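Local coordinates for ribonucleoside triphosphate reductase (Lactobacillus leichmannii, PDB 1L1L), which reduces ribonucleoside triphosphates to their 2'-deoxy forms as a B12-dependent, allosterically regulated class II ribonucleotide reductase that works as a monomer, at residues F165-S170 and Q331-M336; S361-I366 and P376-L381; A368-N373 and D659-L664; D399-G404 and R461-K466; M563-G568 and F632-F637. All coordinates share one frame; numbering follows the deposited sequence.

Interaction 1 of 5, residues F165-S170 and Q331-M336; sequences FSVARS and QDFISM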
# COMPACT_ATOMS: atom_id res chain seq x y z
N PHE A 165 2.52 -12.05 0.57
CA PHE A 165 2.65 -13.33 1.24
C PHE A 165 3.49 -14.28 0.39
O PHE A 165 3.57 -14.12 -0.83
CB PHE A 165 1.27 -13.92 1.53
CG PHE A 165 0.42 -14.17 0.30
CD1 PHE A 165 0.54 -15.36 -0.42
CD2 PHE A 165 -0.50 -13.22 -0.11
CE1 PHE A 165 -0.27 -15.59 -1.53
CE2 PHE A 165 -1.30 -13.44 -1.22
CZ PHE A 165 -1.19 -14.63 -1.93
N SER A 166 4.12 -15.26 1.03
CA SER A 166 4.96 -16.19 0.30
C SER A 166 4.41 -17.60 0.23
O SER A 166 4.05 -18.18 1.25
CB SER A 166 6.35 -16.25 0.93
OG SER A 166 7.17 -17.20 0.28
N VAL A 167 4.33 -18.13 -0.99
CA VAL A 167 3.88 -19.49 -1.23
C VAL A 167 5.03 -20.21 -1.91
O VAL A 167 4.82 -21.04 -2.80
CB VAL A 167 2.66 -19.55 -2.17
CG1 VAL A 167 1.42 -19.04 -1.44
CG2 VAL A 167 2.92 -18.74 -3.43
N ALA A 168 6.25 -19.87 -1.51
CA ALA A 168 7.44 -20.51 -2.08
C ALA A 168 7.20 -21.99 -1.86
O ALA A 168 6.44 -22.37 -0.97
CB ALA A 168 8.68 -20.07 -1.32
N ARG A 169 7.83 -22.84 -2.67
CA ARG A 169 7.64 -24.28 -2.50
C ARG A 169 7.99 -24.65 -1.06
O ARG A 169 7.28 -25.42 -0.42
CB ARG A 169 8.50 -25.07 -3.49
CG ARG A 169 7.97 -25.09 -4.93
CD ARG A 169 8.86 -25.95 -5.83
NE ARG A 169 8.46 -25.95 -7.24
CZ ARG A 169 7.39 -26.58 -7.74
NH1 ARG A 169 6.58 -27.27 -6.95
NH2 ARG A 169 7.15 -26.54 -9.04
N SER A 170 9.07 -24.06 -0.54
CA SER A 170 9.51 -24.34 0.82
C SER A 170 8.44 -24.15 1.89
O SER A 170 8.48 -24.81 2.93
CB SER A 170 10.73 -23.49 1.17
OG SER A 170 10.39 -22.11 1.16
N GLN A 331 6.00 -23.67 -12.19
CA GLN A 331 5.25 -23.27 -13.36
C GLN A 331 3.74 -23.15 -13.17
O GLN A 331 3.10 -22.35 -13.84
CB GLN A 331 5.54 -24.20 -14.54
CG GLN A 331 6.96 -24.10 -15.06
CD GLN A 331 7.43 -22.66 -15.22
OE1 GLN A 331 6.78 -21.86 -15.90
NE2 GLN A 331 8.56 -22.33 -14.59
N ASP A 332 3.18 -23.95 -12.26
CA ASP A 332 1.74 -23.89 -12.03
C ASP A 332 1.38 -22.52 -11.42
O ASP A 332 0.41 -21.87 -11.82
CB ASP A 332 1.30 -25.01 -11.09
CG ASP A 332 1.39 -26.40 -11.73
OD1 ASP A 332 1.02 -26.53 -12.92
OD2 ASP A 332 1.82 -27.34 -11.04
N PHE A 333 2.17 -22.11 -10.45
CA PHE A 333 1.94 -20.83 -9.81
C PHE A 333 2.14 -19.71 -10.82
O PHE A 333 1.27 -18.87 -11.03
CB PHE A 333 2.89 -20.66 -8.63
CG PHE A 333 2.89 -19.27 -8.04
CD1 PHE A 333 1.79 -18.81 -7.34
CD2 PHE A 333 3.97 -18.42 -8.23
CE1 PHE A 333 1.76 -17.50 -6.82
CE2 PHE A 333 3.96 -17.10 -7.72
CZ PHE A 333 2.85 -16.66 -7.02
N ILE A 334 3.29 -19.70 -11.50
CA ILE A 334 3.56 -18.66 -12.48
C ILE A 334 2.45 -18.50 -13.52
O ILE A 334 2.19 -17.38 -13.97
CB ILE A 334 4.92 -18.91 -13.18
CG1 ILE A 334 6.03 -18.92 -12.12
CG2 ILE A 334 5.20 -17.84 -14.23
CD1 ILE A 334 7.41 -19.27 -12.63
N SER A 335 1.78 -19.59 -13.89
CA SER A 335 0.72 -19.52 -14.89
C SER A 335 -0.70 -19.40 -14.34
O SER A 335 -1.64 -19.27 -15.11
CB SER A 335 0.76 -20.75 -15.82
OG SER A 335 2.01 -20.83 -16.50
N MET A 336 -0.86 -19.42 -13.02
CA MET A 336 -2.21 -19.38 -12.47
C MET A 336 -3.10 -18.22 -12.89
O MET A 336 -4.30 -18.43 -13.12
CB MET A 336 -2.16 -19.50 -10.95
CG MET A 336 -1.75 -18.24 -10.18
SD MET A 336 -1.79 -18.64 -8.42
CE MET A 336 -3.54 -18.41 -8.04
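Val167 and Phe333 mark the closest approach of the two backbones, their CA atoms 8.9 Å apart; no hydrogen bond passes between the segments, and the closest contact is between two side chains. Residues 165-170 leave strand 162-166, turn through Val167 and enter helix 169-172, with Ala168 in the N-cap position; residues 331-336 form the short helix 331-335 and its exit. Both Val167 and Phe333 direct their side chains toward the opposite segment. Methyl CG2 of Val167 sits over one face of the Phe333 ring, a CH-pi contact 4.2 Å from CG2 to the ring centroid and 25° off the normal. It is displaced toward the rim, and its nearest ring atom is CE1 of Phe333, 3.8 Å from Val167 CG2. The ring reaches this methyl because CG of Phe333 lies anti to the backbone N (chi1 170°). Strands 162-166 and 322-327 are parallel neighbours in the sheet of the ten-stranded alpha-beta barrel, and the contact joins the turn after strand 162-166 to helix 331-335, which follows strand 322-327. At the solvent-exposed margin the Arg169 guanidinium approaches the backbone N of Gln331 obliquely, NH2 to N 4.4 Å, while Arg169 NE is held in a salt bridge by Asp329.

Interaction 2 of 5, residues S361-I366 and P376-L381; sequences SGYQPI and PGIVNL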
# COMPACT_ATOMS: atom_id res chain seq x y z
N SER A 361 19.39 -16.90 -13.84
CA SER A 361 19.50 -16.33 -15.18
C SER A 361 18.38 -16.80 -16.10
O SER A 361 18.35 -16.45 -17.28
CB SER A 361 20.86 -16.67 -15.79
OG SER A 361 21.02 -18.08 -15.90
N GLY A 362 17.46 -17.60 -15.55
CA GLY A 362 16.34 -18.11 -16.33
C GLY A 362 15.26 -17.07 -16.58
O GLY A 362 14.08 -17.31 -16.33
N TYR A 363 15.66 -15.92 -17.11
CA TYR A 363 14.74 -14.83 -17.39
C TYR A 363 13.96 -14.98 -18.69
O TYR A 363 13.01 -14.24 -18.95
CB TYR A 363 15.51 -13.51 -17.41
CG TYR A 363 15.98 -13.10 -16.03
CD1 TYR A 363 15.07 -12.64 -15.08
CD2 TYR A 363 17.32 -13.21 -15.67
CE1 TYR A 363 15.49 -12.30 -13.79
CE2 TYR A 363 17.75 -12.87 -14.39
CZ TYR A 363 16.83 -12.42 -13.46
OH TYR A 363 17.25 -12.12 -12.18
N GLN A 364 14.35 -15.94 -19.51
CA GLN A 364 13.68 -16.16 -20.78
C GLN A 364 12.16 -16.32 -20.64
O GLN A 364 11.38 -15.57 -21.24
CB GLN A 364 14.31 -17.38 -21.46
CG GLN A 364 13.82 -17.66 -22.86
CD GLN A 364 14.68 -18.69 -23.56
OE1 GLN A 364 15.77 -18.37 -24.06
NE2 GLN A 364 14.22 -19.94 -23.58
N PRO A 365 11.71 -17.31 -19.85
CA PRO A 365 10.25 -17.46 -19.71
C PRO A 365 9.61 -16.31 -18.93
O PRO A 365 8.47 -15.93 -19.19
CB PRO A 365 10.13 -18.82 -19.02
CG PRO A 365 11.36 -18.89 -18.18
CD PRO A 365 12.43 -18.35 -19.10
N ILE A 366 10.34 -15.75 -17.97
CA ILE A 366 9.82 -14.64 -17.19
C ILE A 366 9.54 -13.45 -18.10
O ILE A 366 8.51 -12.78 -17.99
CB ILE A 366 10.83 -14.23 -16.09
CG1 ILE A 366 10.86 -15.32 -15.01
CG2 ILE A 366 10.46 -12.86 -15.50
CD1 ILE A 366 11.92 -15.10 -13.95
N PRO A 376 5.24 -12.44 -14.49
CA PRO A 376 5.33 -12.10 -13.07
C PRO A 376 6.34 -11.00 -12.74
O PRO A 376 7.12 -10.57 -13.59
CB PRO A 376 5.75 -13.42 -12.44
CG PRO A 376 6.71 -13.96 -13.49
CD PRO A 376 5.95 -13.70 -14.78
N GLY A 377 6.30 -10.56 -11.49
CA GLY A 377 7.24 -9.57 -11.02
C GLY A 377 8.37 -10.38 -10.42
O GLY A 377 8.27 -11.61 -10.32
N ILE A 378 9.43 -9.71 -10.01
CA ILE A 378 10.57 -10.39 -9.44
C ILE A 378 11.01 -9.81 -8.11
O ILE A 378 10.96 -8.60 -7.90
CB ILE A 378 11.76 -10.34 -10.41
CG1 ILE A 378 11.40 -11.04 -11.72
CG2 ILE A 378 12.97 -10.96 -9.78
CD1 ILE A 378 12.47 -10.89 -12.78
N VAL A 379 11.45 -10.69 -7.21
CA VAL A 379 11.95 -10.27 -5.92
C VAL A 379 13.25 -11.02 -5.65
O VAL A 379 13.26 -12.25 -5.57
CB VAL A 379 10.95 -10.56 -4.79
CG1 VAL A 379 11.55 -10.20 -3.45
CG2 VAL A 379 9.67 -9.79 -5.03
N ASN A 380 14.35 -10.28 -5.52
CA ASN A 380 15.64 -10.90 -5.25
C ASN A 380 15.87 -10.92 -3.74
O ASN A 380 16.34 -9.94 -3.15
CB ASN A 380 16.77 -10.12 -5.94
CG ASN A 380 18.09 -10.86 -5.90
OD1 ASN A 380 18.46 -11.42 -4.87
ND2 ASN A 380 18.81 -10.86 -7.01
N LEU A 381 15.52 -12.05 -3.12
CA LEU A 381 15.67 -12.21 -1.67
C LEU A 381 17.14 -12.20 -1.25
O LEU A 381 17.48 -11.76 -0.15
CB LEU A 381 14.99 -13.52 -1.23
CG LEU A 381 13.46 -13.54 -1.39
CD1 LEU A 381 12.92 -14.94 -1.11
CD2 LEU A 381 12.85 -12.52 -0.44
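Ile378 sends its terminal methyl into the angle between Tyr363 and Ile366, near the N-terminal end of helix 363-373. Its CG1 branch stands anti to the carbonyl carbon (chi1 -61°) and CD1 continues in an extended line (chi2 174°), which carries the methyl clear of strand 377-380 toward the helix. There CD1 of Ile378 meets the edge of the Tyr363 ring, close to the ring plane, at 3.5 Å from CE1 of Tyr363. The same methyl lies 3.9 Å from CG2 of Ile366. In Ile366 that branch methyl is the one anti to the backbone N, whereas CG1 is anti to the carbonyl carbon (chi1 -71°). This placement also leaves CG2 of Ile366 loosely against CG of Pro376, at 4.4 Å. Pro376, which follows a cis peptide bond, has its CD 4.2 Å from the carbonyl O of Ile366. Strand 350-356, helix 363-373 and strand 377-380 make a beta-alpha-beta unit, and this contact lays the N-terminal part of the helix against the second strand. Val356 of the first strand touches both Tyr363 and Ile378, and Phe360 meets the Tyr363 ring edge to face. All four touching residues are buried and no hydrogen bond crosses between the segments, so the helix is seated on the strand by apolar fit, with the tyrosine contributing a carbon edge.

Interaction 3 of 5, residues A368-N373 and D659-L664; sequences AGIREN and DQVESL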
# COMPACT_ATOMS: atom_id res chain seq x y z
N ALA A 368 8.91 -13.58 -21.25
CA ALA A 368 7.80 -13.90 -22.14
C ALA A 368 6.49 -13.55 -21.43
O ALA A 368 5.59 -12.95 -22.02
CB ALA A 368 7.82 -15.39 -22.52
N GLY A 369 6.40 -13.92 -20.16
CA GLY A 369 5.21 -13.60 -19.38
C GLY A 369 5.01 -12.09 -19.30
O GLY A 369 3.92 -11.58 -19.58
N ILE A 370 6.07 -11.38 -18.93
CA ILE A 370 6.02 -9.93 -18.78
C ILE A 370 5.56 -9.23 -20.05
O ILE A 370 4.77 -8.29 -19.99
CB ILE A 370 7.40 -9.38 -18.34
CG1 ILE A 370 7.71 -9.84 -16.91
CG2 ILE A 370 7.43 -7.86 -18.44
CD1 ILE A 370 9.14 -9.53 -16.46
N ARG A 371 6.03 -9.70 -21.20
CA ARG A 371 5.65 -9.08 -22.47
C ARG A 371 4.17 -9.26 -22.78
O ARG A 371 3.60 -8.55 -23.60
CB ARG A 371 6.49 -9.66 -23.62
CG ARG A 371 7.98 -9.47 -23.41
CD ARG A 371 8.79 -10.09 -24.53
NE ARG A 371 8.54 -9.44 -25.81
CZ ARG A 371 9.25 -9.67 -26.91
NH1 ARG A 371 10.26 -10.53 -26.87
NH2 ARG A 371 8.97 -9.03 -28.04
N GLU A 372 3.53 -10.21 -22.10
CA GLU A 372 2.12 -10.46 -22.33
C GLU A 372 1.19 -9.69 -21.41
O GLU A 372 0.31 -8.95 -21.86
CB GLU A 372 1.80 -11.95 -22.17
CG GLU A 372 0.31 -12.23 -22.35
CD GLU A 372 -0.07 -13.66 -22.05
OE1 GLU A 372 0.51 -14.57 -22.67
OE2 GLU A 372 -0.95 -13.87 -21.18
N ASN A 373 1.38 -9.87 -20.10
CA ASN A 373 0.52 -9.25 -19.11
C ASN A 373 1.23 -8.47 -18.00
O ASN A 373 0.58 -8.01 -17.06
CB ASN A 373 -0.34 -10.35 -18.48
CG ASN A 373 0.50 -11.52 -17.95
OD1 ASN A 373 1.39 -11.34 -17.13
ND2 ASN A 373 0.21 -12.73 -18.45
N ASP A 659 12.03 -6.76 -26.71
CA ASP A 659 13.22 -7.54 -27.01
C ASP A 659 14.34 -7.23 -26.04
O ASP A 659 15.37 -7.90 -26.04
CB ASP A 659 13.71 -7.23 -28.43
CG ASP A 659 12.66 -7.53 -29.48
OD1 ASP A 659 12.42 -8.73 -29.75
OD2 ASP A 659 12.07 -6.57 -30.02
N GLN A 660 14.13 -6.22 -25.20
CA GLN A 660 15.14 -5.82 -24.24
C GLN A 660 14.87 -6.23 -22.80
O GLN A 660 15.75 -6.14 -21.96
CB GLN A 660 15.33 -4.31 -24.28
CG GLN A 660 15.83 -3.76 -25.59
CD GLN A 660 15.90 -2.25 -25.57
OE1 GLN A 660 16.53 -1.66 -24.69
NE2 GLN A 660 15.24 -1.60 -26.52
N VAL A 661 13.65 -6.67 -22.52
CA VAL A 661 13.27 -7.06 -21.16
C VAL A 661 14.16 -8.12 -20.51
O VAL A 661 14.65 -7.93 -19.40
CB VAL A 661 11.79 -7.56 -21.12
CG1 VAL A 661 11.42 -7.99 -19.70
CG2 VAL A 661 10.86 -6.45 -21.60
N GLU A 662 14.39 -9.24 -21.20
CA GLU A 662 15.22 -10.30 -20.64
C GLU A 662 16.64 -9.80 -20.43
O GLU A 662 17.26 -10.10 -19.41
CB GLU A 662 15.25 -11.53 -21.57
CG GLU A 662 15.67 -12.80 -20.83
CD GLU A 662 16.45 -13.77 -21.69
OE1 GLU A 662 15.95 -14.16 -22.77
OE2 GLU A 662 17.57 -14.16 -21.28
N SER A 663 17.14 -9.04 -21.39
CA SER A 663 18.50 -8.49 -21.36
C SER A 663 18.74 -7.57 -20.16
O SER A 663 19.76 -7.67 -19.47
CB SER A 663 18.79 -7.69 -22.63
OG SER A 663 18.43 -8.41 -23.80
N LEU A 664 17.80 -6.66 -19.93
CA LEU A 664 17.94 -5.72 -18.83
C LEU A 664 17.77 -6.41 -17.48
O LEU A 664 18.45 -6.05 -16.52
CB LEU A 664 16.95 -4.56 -18.99
CG LEU A 664 17.39 -3.63 -20.13
CD1 LEU A 664 16.22 -2.78 -20.62
CD2 LEU A 664 18.55 -2.76 -19.64
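The guanidinium of Arg371 lies with one face over the backbone N of Asp659, which stands 3.9 Å above the guanidinium plane and over its centre. The Arg371 side chain starts with CG anti to the carbonyl carbon and then kinks about CG-CD (chi3 64°), which brings the flat group over the start of residues 659-664. The carboxylate of Asp659 comes up beside it with its plane turned 74° from that of the guanidinium. Its OD1 is 3.9 Å from NH2 of Arg371 and 4.0 Å from NH1, a long salt bridge at an exposed margin, probably more electrostatic than directional. Helix 363-373, the crossover helix between strands 350-356 and 377-380 of the barrel sheet, here packs against helix 661-667, which in the sequence connects strand 650-653 to its parallel neighbour 674-679. Beneath the charged pair the packing becomes apolar. Ile370 and Val661 point toward each other, and CG2 of Ile370 touches CG1 of Val661 at 4.2 Å. Each of these methyls is the branch anti to its own backbone N. Leu677 and Phe653, on two strands of the sheet, each touch both Ile370 and Val661, while Ile628 of helix 628-641 also packs on Val661.

Interaction 4 of 5, residues D399-G404 and R461-K466; sequences DGDVEG and REIIQK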
# COMPACT_ATOMS: atom_id res chain seq x y z
N ASP A 399 20.02 -7.92 6.70
CA ASP A 399 18.56 -7.99 6.77
C ASP A 399 18.23 -9.48 6.57
O ASP A 399 17.43 -9.84 5.70
CB ASP A 399 17.92 -7.17 5.64
CG ASP A 399 16.66 -6.42 6.08
OD1 ASP A 399 15.96 -6.88 7.01
OD2 ASP A 399 16.36 -5.36 5.47
N GLY A 400 18.85 -10.32 7.39
CA GLY A 400 18.66 -11.76 7.29
C GLY A 400 17.29 -12.36 7.57
O GLY A 400 17.07 -13.53 7.27
N ASP A 401 16.37 -11.60 8.16
CA ASP A 401 15.04 -12.13 8.44
C ASP A 401 14.04 -11.85 7.32
O ASP A 401 12.87 -12.21 7.42
CB ASP A 401 14.50 -11.55 9.75
CG ASP A 401 15.18 -12.13 10.98
OD1 ASP A 401 15.05 -11.52 12.06
OD2 ASP A 401 15.85 -13.18 10.86
N VAL A 402 14.50 -11.21 6.25
CA VAL A 402 13.63 -10.87 5.13
C VAL A 402 13.16 -12.11 4.37
O VAL A 402 13.96 -12.96 3.99
CB VAL A 402 14.35 -9.94 4.13
CG1 VAL A 402 13.50 -9.77 2.88
CG2 VAL A 402 14.61 -8.59 4.77
N GLU A 403 11.85 -12.21 4.13
CA GLU A 403 11.29 -13.35 3.41
C GLU A 403 10.41 -12.92 2.25
O GLU A 403 9.99 -13.74 1.43
CB GLU A 403 10.47 -14.23 4.36
CG GLU A 403 11.29 -14.95 5.41
CD GLU A 403 10.49 -16.01 6.12
OE1 GLU A 403 9.94 -16.89 5.42
OE2 GLU A 403 10.39 -15.96 7.36
N GLY A 404 10.13 -11.62 2.18
CA GLY A 404 9.28 -11.13 1.11
C GLY A 404 9.22 -9.62 1.08
O GLY A 404 10.13 -8.94 1.54
N ARG A 461 4.82 -7.71 16.97
CA ARG A 461 5.43 -7.01 18.09
C ARG A 461 6.91 -7.37 18.23
O ARG A 461 7.77 -6.50 18.35
CB ARG A 461 4.70 -7.34 19.41
CG ARG A 461 3.29 -6.77 19.51
CD ARG A 461 2.77 -6.78 20.95
NE ARG A 461 2.55 -8.13 21.48
CZ ARG A 461 1.38 -8.75 21.48
NH1 ARG A 461 0.30 -8.16 20.99
NH2 ARG A 461 1.29 -9.99 21.97
N GLU A 462 7.20 -8.67 18.18
CA GLU A 462 8.56 -9.15 18.32
C GLU A 462 9.49 -8.67 17.22
O GLU A 462 10.55 -8.12 17.49
CB GLU A 462 8.57 -10.68 18.38
CG GLU A 462 7.41 -11.24 19.19
CD GLU A 462 7.78 -12.47 20.00
OE1 GLU A 462 8.55 -13.32 19.51
OE2 GLU A 462 7.28 -12.58 21.14
N ILE A 463 9.09 -8.87 15.97
CA ILE A 463 9.92 -8.45 14.85
C ILE A 463 10.15 -6.94 14.83
O ILE A 463 11.25 -6.48 14.52
CB ILE A 463 9.30 -8.87 13.49
CG1 ILE A 463 10.30 -8.59 12.37
CG2 ILE A 463 8.01 -8.12 13.22
CD1 ILE A 463 11.59 -9.35 12.51
N ILE A 464 9.12 -6.17 15.16
CA ILE A 464 9.25 -4.71 15.18
C ILE A 464 10.20 -4.27 16.29
O ILE A 464 11.01 -3.35 16.11
CB ILE A 464 7.87 -4.05 15.39
CG1 ILE A 464 6.99 -4.31 14.17
CG2 ILE A 464 8.04 -2.56 15.60
CD1 ILE A 464 5.58 -3.85 14.36
N GLN A 465 10.09 -4.93 17.44
CA GLN A 465 10.95 -4.64 18.59
C GLN A 465 12.40 -4.81 18.17
O GLN A 465 13.28 -4.03 18.55
CB GLN A 465 10.62 -5.59 19.74
CG GLN A 465 11.62 -5.55 20.89
CD GLN A 465 11.65 -4.21 21.61
OE1 GLN A 465 10.63 -3.76 22.15
NE2 GLN A 465 12.82 -3.57 21.63
N LYS A 466 12.65 -5.84 17.37
CA LYS A 466 13.99 -6.13 16.92
C LYS A 466 14.45 -5.26 15.76
O LYS A 466 15.63 -4.90 15.69
CB LYS A 466 14.08 -7.61 16.53
CG LYS A 466 15.41 -8.03 15.93
CD LYS A 466 15.39 -9.50 15.55
CE LYS A 466 16.59 -9.88 14.72
NZ LYS A 466 16.49 -11.28 14.21
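Lys466 NZ donates a hydrogen bond to OD1 of Asp401 at 2.6 Å, within a salt bridge that ties a beta turn to a helix at the protein surface. The turn is of type I, runs from Asp399 to Val402 and is closed by the bond from Val402 N to Asp399 O; it leads into the weakly bonded strand 402-405, which pairs with strand 412-414 as a two-stranded antiparallel sheet with a classic bulge where Glu403 and Gly404 both face Leu413. Lys466 belongs to helix 458-467. Its chain is stretched out from end to end, with CG anti to the backbone N (chi1 176°), and this full length spans the gap to the turn. The ammonium meets OD1 on the syn side, 19° out of the carboxylate plane, and engages one oxygen: NZ is 3.9 Å from Asp401 OD2. The two side chains come together at about a right angle. Ala414 on the partner strand touches both Asp401 and Ile463, and so lies beside the same join. At the first position of the turn Asp399 forms salt bridges with Lys543 and Arg469. One turn of helix back from the lysine, the Ile463 methyl CD1 rests 4.1 Å from Asp401 OD1, the oxygen that accepts from the ammonium.

Interaction 5 of 5, residues M563-G568 and F632-F637; sequences MHFHYG and FATQAF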
# COMPACT_ATOMS: atom_id res chain seq x y z
N MET A 563 9.64 7.79 -8.23
CA MET A 563 10.66 8.07 -9.23
C MET A 563 10.08 8.11 -10.65
O MET A 563 10.82 8.29 -11.61
CB MET A 563 11.76 7.02 -9.18
CG MET A 563 11.28 5.61 -9.47
SD MET A 563 12.63 4.54 -9.99
CE MET A 563 12.41 4.59 -11.76
N HIS A 564 8.77 7.93 -10.77
CA HIS A 564 8.11 7.94 -12.08
C HIS A 564 8.23 9.27 -12.82
O HIS A 564 8.40 10.33 -12.21
CB HIS A 564 6.61 7.64 -11.92
CG HIS A 564 6.31 6.24 -11.48
ND1 HIS A 564 7.29 5.30 -11.24
CD2 HIS A 564 5.13 5.61 -11.28
CE1 HIS A 564 6.73 4.16 -10.91
NE2 HIS A 564 5.41 4.32 -10.93
N PHE A 565 8.12 9.21 -14.14
CA PHE A 565 8.17 10.40 -14.98
C PHE A 565 6.73 10.82 -15.22
O PHE A 565 5.80 10.06 -14.94
CB PHE A 565 8.85 10.07 -16.31
CG PHE A 565 10.33 9.84 -16.18
CD1 PHE A 565 11.22 10.92 -16.21
CD2 PHE A 565 10.84 8.56 -15.98
CE1 PHE A 565 12.59 10.72 -16.05
CE2 PHE A 565 12.21 8.35 -15.82
CZ PHE A 565 13.09 9.43 -15.86
N HIS A 566 6.53 12.03 -15.73
CA HIS A 566 5.19 12.52 -15.99
C HIS A 566 4.58 11.90 -17.24
O HIS A 566 5.30 11.56 -18.19
CB HIS A 566 5.22 14.04 -16.14
CG HIS A 566 5.43 14.76 -14.85
ND1 HIS A 566 4.45 14.86 -13.89
CD2 HIS A 566 6.51 15.41 -14.36
CE1 HIS A 566 4.92 15.55 -12.86
NE2 HIS A 566 6.17 15.89 -13.12
N TYR A 567 3.27 11.73 -17.24
CA TYR A 567 2.60 11.18 -18.41
C TYR A 567 2.77 12.14 -19.59
O TYR A 567 2.84 11.70 -20.74
CB TYR A 567 1.12 10.95 -18.11
CG TYR A 567 0.35 10.40 -19.29
CD1 TYR A 567 -0.28 11.26 -20.20
CD2 TYR A 567 0.28 9.03 -19.53
CE1 TYR A 567 -0.95 10.76 -21.31
CE2 TYR A 567 -0.39 8.53 -20.63
CZ TYR A 567 -1.00 9.40 -21.52
OH TYR A 567 -1.67 8.90 -22.61
N GLY A 568 2.84 13.44 -19.30
CA GLY A 568 3.01 14.44 -20.35
C GLY A 568 3.33 15.83 -19.80
O GLY A 568 3.01 16.13 -18.65
N PHE A 632 15.43 1.42 -16.07
CA PHE A 632 16.17 0.48 -15.24
C PHE A 632 17.32 1.21 -14.53
O PHE A 632 17.49 1.10 -13.31
CB PHE A 632 16.75 -0.65 -16.10
CG PHE A 632 15.89 -1.88 -16.15
CD1 PHE A 632 16.04 -2.89 -15.20
CD2 PHE A 632 14.94 -2.04 -17.15
CE1 PHE A 632 15.27 -4.06 -15.27
CE2 PHE A 632 14.17 -3.20 -17.22
CZ PHE A 632 14.33 -4.21 -16.28
N ALA A 633 18.10 1.98 -15.30
CA ALA A 633 19.22 2.73 -14.74
C ALA A 633 18.78 3.69 -13.64
O ALA A 633 19.46 3.84 -12.63
CB ALA A 633 19.95 3.51 -15.83
N THR A 634 17.63 4.33 -13.84
CA THR A 634 17.13 5.27 -12.84
C THR A 634 16.76 4.56 -11.54
O THR A 634 17.11 5.03 -10.46
CB THR A 634 15.92 6.04 -13.38
OG1 THR A 634 16.29 6.71 -14.59
CG2 THR A 634 15.44 7.05 -12.37
N GLN A 635 16.07 3.42 -11.65
CA GLN A 635 15.71 2.67 -10.45
C GLN A 635 16.99 2.20 -9.76
O GLN A 635 17.10 2.25 -8.54
CB GLN A 635 14.84 1.46 -10.82
CG GLN A 635 14.71 0.41 -9.71
CD GLN A 635 13.88 -0.81 -10.12
OE1 GLN A 635 14.03 -1.32 -11.23
NE2 GLN A 635 13.03 -1.28 -9.23
N ALA A 636 17.96 1.74 -10.56
CA ALA A 636 19.23 1.25 -10.02
C ALA A 636 19.99 2.34 -9.27
O ALA A 636 20.63 2.08 -8.25
CB ALA A 636 20.09 0.70 -11.15
N PHE A 637 19.92 3.56 -9.79
CA PHE A 637 20.60 4.68 -9.16
C PHE A 637 20.08 4.85 -7.74
O PHE A 637 20.86 4.85 -6.77
CB PHE A 637 20.35 5.98 -9.95
CG PHE A 637 21.00 7.19 -9.34
CD1 PHE A 637 22.34 7.47 -9.58
CD2 PHE A 637 20.27 8.04 -8.51
CE1 PHE A 637 22.95 8.57 -8.99
CE2 PHE A 637 20.87 9.15 -7.91
CZ PHE A 637 22.22 9.42 -8.16
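Met563 and Gln635 make the tightest van der Waals contact of this pair of segments: the sulfur SD of Met563 lies 3.6 Å from CA of Gln635 and 3.9 Å from its CB. The thioether therefore rests on the helix backbone and the root of the glutamine. Met563 reaches it with CG held between its backbone N and carbonyl carbon (chi1 61°), followed by an extended step and a turn about CG-SD (chi3 -98°). That turn sets CE toward the preceding residue of the helix, where it lies 4.0 Å from CG2 of Thr634 and 3.8 Å from the backbone N of Gln635. A second, looser contact involves an aromatic ring: CZ of Phe565 approaches OG1 of Thr634 at 4.4 Å, with the hydroxyl oxygen at the ring edge and near its plane.

No hydrogen bond joins the two segments; several of their polar groups bond to other partners. Thr634 OG1 bonds to the carbonyl O of Glu630 one turn earlier in its helix. The amide of Gln635 leads away from Met563, and its NE2 bonds to the carbonyl O of Val647. From the loop, Met563 O accepts a bond from NE2 of Gln478.

The contact is largely buried and sets the irregular connection between helix 551-557 and strand 570-578 against one side of helix 628-641. Helix 477-485 borders the same place, Gln478 touching both Phe565 and Thr634, while farther round helix 628-641 Phe637 packs on helix 512-536.

In the fold
Interactions 1, 2 and 3 gather on one side of the chain's centre around the mixed sheet that forms part of the ten-stranded barrel. Interaction 1 closes before interaction 2 opens, and the two touch through Ile334 and Pro376, with centres 13 Å apart. Interactions 2 and 3 share helix 363-373, lie 10 Å apart between centres and alternate along the sequence. Interaction 3 brings together residues 286 apart, and both 4 and 5 fall within that interval. Interaction 5 adjoins it where Leu664 packs on Phe632; interaction 4, about 33 Å from interaction 3 between centres, touches interaction 2 through Leu381. Contacts local and distant in sequence thus lie around the barrel of this monomeric reductase.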